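Local coordinates for fatty acid-binding protein 2 (Manduca sexta, PDB 1MDC) that binds a single fatty acid per molecule inside a beta-barrel, as an intracellular lipid carrier of the fatty-acid-binding protein family, at residues A[114-119]-A[125-130]; A[50-55]-A[59-64]. All coordinates share one frame; numbering follows the deposited sequence.

Contact 1: residues A[114-119]-A[125-130]. With PLM (palmitic acid), chain C.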
# COMPACT_ATOMS: atom_id res chain seq x y z
N VAL A 114 -9.69 -1.26 -4.49
CA VAL A 114 -9.55 0.18 -4.69
C VAL A 114 -8.76 0.67 -3.53
O VAL A 114 -9.12 0.37 -2.42
CB VAL A 114 -10.94 0.86 -4.67
CG1 VAL A 114 -10.78 2.37 -4.91
CG2 VAL A 114 -11.89 0.28 -5.77
N VAL A 115 -7.69 1.41 -3.74
CA VAL A 115 -6.89 1.93 -2.65
C VAL A 115 -7.01 3.44 -2.70
O VAL A 115 -6.75 4.03 -3.74
CB VAL A 115 -5.39 1.57 -2.82
CG1 VAL A 115 -4.59 2.13 -1.62
CG2 VAL A 115 -5.15 0.03 -2.79
N THR A 116 -7.43 4.05 -1.60
CA THR A 116 -7.59 5.48 -1.52
C THR A 116 -6.47 5.92 -0.61
O THR A 116 -6.35 5.41 0.49
CB THR A 116 -8.92 5.79 -0.87
OG1 THR A 116 -9.87 5.18 -1.75
CG2 THR A 116 -9.13 7.33 -0.93
N ILE A 117 -5.67 6.88 -1.06
CA ILE A 117 -4.56 7.35 -0.27
C ILE A 117 -4.64 8.81 0.07
O ILE A 117 -4.89 9.62 -0.82
CB ILE A 117 -3.40 7.19 -1.28
CG1 ILE A 117 -3.25 5.71 -1.72
CG2 ILE A 117 -2.16 7.61 -0.53
CD1 ILE A 117 -2.17 5.46 -2.79
N THR A 118 -4.43 9.12 1.34
CA THR A 118 -4.45 10.48 1.85
C THR A 118 -3.11 10.72 2.56
O THR A 118 -2.47 9.77 3.02
CB THR A 118 -5.66 10.83 2.66
OG1 THR A 118 -5.84 9.84 3.64
CG2 THR A 118 -6.90 10.95 1.77
N SER A 119 -2.65 11.98 2.65
CA SER A 119 -1.36 12.31 3.28
C SER A 119 -1.48 13.50 4.22
O SER A 119 -2.35 14.34 4.04
CB SER A 119 -0.57 12.79 2.07
OG SER A 119 0.48 13.63 2.37
N VAL A 125 -6.44 13.58 -2.98
CA VAL A 125 -6.79 12.18 -2.74
C VAL A 125 -6.17 11.43 -3.92
O VAL A 125 -6.35 11.87 -5.06
CB VAL A 125 -8.32 11.95 -2.88
CG1 VAL A 125 -8.57 10.41 -2.67
CG2 VAL A 125 -9.02 12.72 -1.76
N ALA A 126 -5.44 10.34 -3.68
CA ALA A 126 -4.84 9.56 -4.77
C ALA A 126 -5.56 8.22 -4.78
O ALA A 126 -6.01 7.80 -3.71
CB ALA A 126 -3.30 9.28 -4.61
N ARG A 127 -5.67 7.58 -5.95
CA ARG A 127 -6.35 6.30 -6.05
C ARG A 127 -5.55 5.34 -6.86
O ARG A 127 -4.92 5.73 -7.83
CB ARG A 127 -7.65 6.49 -6.83
CG ARG A 127 -8.77 6.94 -5.94
CD ARG A 127 -9.55 5.74 -5.44
NE ARG A 127 -10.65 6.02 -4.57
CZ ARG A 127 -11.87 6.29 -5.02
NH1 ARG A 127 -12.09 6.36 -6.32
NH2 ARG A 127 -12.87 6.52 -4.15
N ARG A 128 -5.58 4.07 -6.46
CA ARG A 128 -4.89 3.00 -7.17
C ARG A 128 -5.96 1.92 -7.33
O ARG A 128 -6.57 1.53 -6.35
CB ARG A 128 -3.60 2.46 -6.59
CG ARG A 128 -2.60 3.61 -6.28
CD ARG A 128 -1.30 2.99 -5.79
NE ARG A 128 -0.32 2.79 -6.87
CZ ARG A 128 0.82 2.15 -6.61
NH1 ARG A 128 1.09 1.66 -5.39
NH2 ARG A 128 1.67 2.00 -7.57
N TYR A 129 -6.19 1.51 -8.56
CA TYR A 129 -7.18 0.51 -8.92
C TYR A 129 -6.47 -0.78 -9.37
O TYR A 129 -5.62 -0.78 -10.28
CB TYR A 129 -8.09 1.03 -10.07
CG TYR A 129 -8.74 2.34 -9.73
CD1 TYR A 129 -9.98 2.40 -9.07
CD2 TYR A 129 -8.11 3.53 -10.08
CE1 TYR A 129 -10.57 3.60 -8.76
CE2 TYR A 129 -8.71 4.76 -9.77
CZ TYR A 129 -9.92 4.80 -9.13
OH TYR A 129 -10.49 6.01 -8.82
N TYR A 130 -6.82 -1.89 -8.72
CA TYR A 130 -6.22 -3.17 -9.05
C TYR A 130 -7.32 -4.16 -9.39
O TYR A 130 -8.45 -4.02 -8.96
CB TYR A 130 -5.52 -3.65 -7.77
CG TYR A 130 -4.28 -2.95 -7.21
CD1 TYR A 130 -4.38 -1.73 -6.56
CD2 TYR A 130 -3.03 -3.58 -7.31
CE1 TYR A 130 -3.22 -1.12 -6.04
CE2 TYR A 130 -1.88 -2.99 -6.79
CZ TYR A 130 -2.00 -1.75 -6.16
OH TYR A 130 -0.90 -1.18 -5.63
C1 PLM C . -0.95 0.21 -2.45
O1 PLM C . -1.64 -0.74 -2.05
O2 PLM C . -0.89 0.56 -3.64
C2 PLM C . -0.04 0.99 -1.47
C3 PLM C . 0.74 2.20 -2.06
C4 PLM C . 2.21 1.82 -2.39
C5 PLM C . 3.21 2.33 -1.34
C6 PLM C . 4.06 3.50 -1.87
C7 PLM C . 4.65 4.23 -0.67
C8 PLM C . 5.77 5.21 -0.98
C9 PLM C . 5.40 6.48 -0.23
CA PLM C . 6.33 6.84 0.95
CB PLM C . 5.50 6.99 2.24
CC PLM C . 6.21 7.84 3.32
CD PLM C . 5.38 7.91 4.64
CE PLM C . 4.93 9.32 5.00
CF PLM C . 4.01 9.83 3.89
CG PLM C . 3.45 11.26 4.14
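The guanidinium of Arg127 has CG1 of Val114 over one face, while OG1 of Thr116 and OH of Tyr129 lie at its edge, in its plane. Arg127 lies on the antiparallel beta hairpin of strands 112-119 and 122-131 in the fatty-acid-binding barrel, on the face away from the palmitate. Arg127 NE donates to Thr116 OG1 at 3.0 Å, and its NH1 to Tyr129 OH, whose stronger partner is Glu14. Two in-plane bonds fix the rotation of the group, and the bend at chi2 (-93°) turns the Arg127 chain toward strand 112-119, bringing its CD 3.6 Å from Val114 CG1. With an alanine here both donors and the methylenes against Val114 would be gone, which would probably leave Thr116 OG1 without this bond and the Tyr129 hydroxyl, still held by Glu14, more loosely placed.

Between the strands, Val115 pairs with Arg128 and Ile117 with Ala126 through two-way backbone hydrogen bonds, that of Ala126 N to Ile117 O with an N-H...O angle of 174°. These four side chains face the barrel interior. Ala126 is small enough for its CB to sit 3.9 Å from Ile117 CB, with Phe19 of helix 16-21 against both residues. CD1 of Ile117 meets the methylenes of Arg128, whose NE bonds to Gln13.

At the palmitate carboxylate, O2 lies near the plane of both the Arg128 guanidinium and the Tyr130 ring. A long, flexible arginine suits this place, its positive charge probably stabilising the carboxylate; Gln40 also bonds the ligand. Arg128 NH1 donates to palmitate O2 at 2.9 Å in a bent bond (136°), and Tyr130 OH donates to the same oxygen at 2.6 Å.

Contact 2: residues A[50-55]-A[59-64]. Unlike the reference sequence in segment 50-55: Asn51 (reference Ile). Unlike the reference sequence in segment 59-64: Ala59 (reference Glu), Lys60 (reference Arg).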
# COMPACT_ATOMS: atom_id res chain seq x y z
N SER A 50 -0.39 -12.31 5.91
CA SER A 50 0.82 -12.20 5.11
C SER A 50 0.47 -11.45 3.84
O SER A 50 -0.57 -11.69 3.25
CB SER A 50 1.31 -13.55 4.52
OG SER A 50 1.85 -14.34 5.54
N ASN A 51 1.35 -10.55 3.40
CA ASN A 51 1.14 -9.78 2.19
C ASN A 51 2.34 -10.00 1.30
O ASN A 51 3.47 -9.76 1.71
CB ASN A 51 1.03 -8.29 2.62
CG ASN A 51 0.73 -7.27 1.59
OD1 ASN A 51 1.06 -6.07 1.75
ND2 ASN A 51 0.08 -7.72 0.55
N THR A 52 2.10 -10.48 0.09
CA THR A 52 3.17 -10.72 -0.86
C THR A 52 3.02 -9.68 -1.96
O THR A 52 1.95 -9.57 -2.55
CB THR A 52 3.09 -12.08 -1.55
OG1 THR A 52 3.32 -13.09 -0.61
CG2 THR A 52 4.19 -12.11 -2.64
N SER A 53 4.08 -8.91 -2.21
CA SER A 53 4.07 -7.85 -3.23
C SER A 53 5.24 -8.04 -4.22
O SER A 53 6.29 -8.56 -3.83
CB SER A 53 4.19 -6.47 -2.60
OG SER A 53 5.43 -6.40 -1.92
N THR A 54 5.03 -7.62 -5.49
CA THR A 54 6.05 -7.69 -6.53
C THR A 54 6.11 -6.29 -7.13
O THR A 54 5.20 -5.47 -6.91
CB THR A 54 5.66 -8.60 -7.75
OG1 THR A 54 4.42 -8.15 -8.38
CG2 THR A 54 5.42 -10.03 -7.30
N GLY A 55 7.15 -5.99 -7.90
CA GLY A 55 7.28 -4.69 -8.54
C GLY A 55 8.53 -3.94 -8.11
O GLY A 55 9.52 -4.56 -7.77
N ALA A 59 10.32 -8.28 -5.01
CA ALA A 59 9.38 -9.24 -4.43
C ALA A 59 9.63 -9.53 -2.93
O ALA A 59 10.76 -9.81 -2.50
CB ALA A 59 9.27 -10.53 -5.25
N LYS A 60 8.56 -9.45 -2.12
CA LYS A 60 8.63 -9.70 -0.68
C LYS A 60 7.32 -10.17 -0.07
O LYS A 60 6.25 -9.84 -0.57
CB LYS A 60 9.16 -8.54 0.16
CG LYS A 60 8.37 -7.26 0.09
CD LYS A 60 9.37 -6.10 0.06
CE LYS A 60 8.90 -4.81 0.69
NZ LYS A 60 9.91 -3.72 0.58
N THR A 61 7.46 -10.93 1.02
CA THR A 61 6.34 -11.45 1.77
C THR A 61 6.51 -11.06 3.23
O THR A 61 7.43 -11.55 3.87
CB THR A 61 6.13 -12.93 1.62
OG1 THR A 61 5.90 -13.22 0.25
CG2 THR A 61 4.90 -13.31 2.43
N VAL A 62 5.64 -10.17 3.74
CA VAL A 62 5.72 -9.71 5.13
C VAL A 62 4.48 -10.13 5.93
O VAL A 62 3.36 -10.14 5.41
CB VAL A 62 5.81 -8.20 5.07
CG1 VAL A 62 5.97 -7.69 6.48
CG2 VAL A 62 7.05 -7.89 4.23
N SER A 63 4.66 -10.48 7.21
CA SER A 63 3.54 -10.91 8.06
C SER A 63 3.27 -9.85 9.10
O SER A 63 4.18 -9.11 9.53
CB SER A 63 3.81 -12.21 8.90
OG SER A 63 4.15 -13.21 8.00
N PHE A 64 2.01 -9.80 9.53
CA PHE A 64 1.65 -8.83 10.54
C PHE A 64 0.38 -9.25 11.22
O PHE A 64 -0.29 -10.15 10.72
CB PHE A 64 1.34 -7.37 9.92
CG PHE A 64 0.38 -7.40 8.77
CD1 PHE A 64 -0.98 -7.29 8.99
CD2 PHE A 64 0.85 -7.53 7.46
CE1 PHE A 64 -1.89 -7.33 7.92
CE2 PHE A 64 -0.03 -7.59 6.39
CZ PHE A 64 -1.41 -7.49 6.64
O HOH W 1 1.20 -14.92 8.27
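Backbone hydrogen bonds join Asn51 with Val62 and Ser53 with Lys60, both ways in each pair, with Asn51 N 2.9 Å from Val62 O. Closer CA atoms at the non-hydrogen-bonded pairs bring CA-H groups to the same carbonyls, as where Thr52 CA lies 3.2 Å from Lys60 O.

Hydroxyl contacts lie on the face of Ser50, Thr52, Thr61 and Ser63. Thr52 OG1 and Thr61 OG1 share a 2.7 Å hydrogen bond; each is anti to its own carbonyl carbon (chi1 -67° and -60°), and threonine suits the position by giving a hydroxyl as well as a methyl on a branched strand residue. Beyond them a water 2.9 Å from Ser50 OG reaches Ser63 OG only weakly, small polar groups fitting this outer surface.

On the other face the contact is apolar at Asn51 and Phe64. CB of Asn51 comes in the ring plane to the edge of Phe64, 4.0 Å from CE2, and that ring stacks on Tyr84 of strand 78-87, as befits a buried aromatic. A polar contact on this face is that of Lys60 NZ, which bonds to Val73 O.

The pattern is that of an antiparallel beta hairpin, here strands 48-54 and 60-64 in the barrel of a cytosolic fatty-acid-binding protein.

In the fold
Both contacts are hairpins of one antiparallel sheet that curls into the barrel. Contact 2 comes first along the chain and closes before contact 1 opens. Their centres are 19 Å apart, on opposite sides of the chain's centre, and their nearest atoms, about 8 Å apart, do not touch. Across the sheet, strands 39-45 and 8-14 intervene between 48-54 and 122-131, and strand 60-64 is one of the two outermost strands. Contact 1 supplies two of the groups that hold the palmitate carboxylate; Gln40, on strand 39-45, adds a third hydrogen bond and lies about 4 Å, side chain to side chain, from both Tyr130 and Asn51. The two hairpins thus form separate parts of the wall around a single binding cavity.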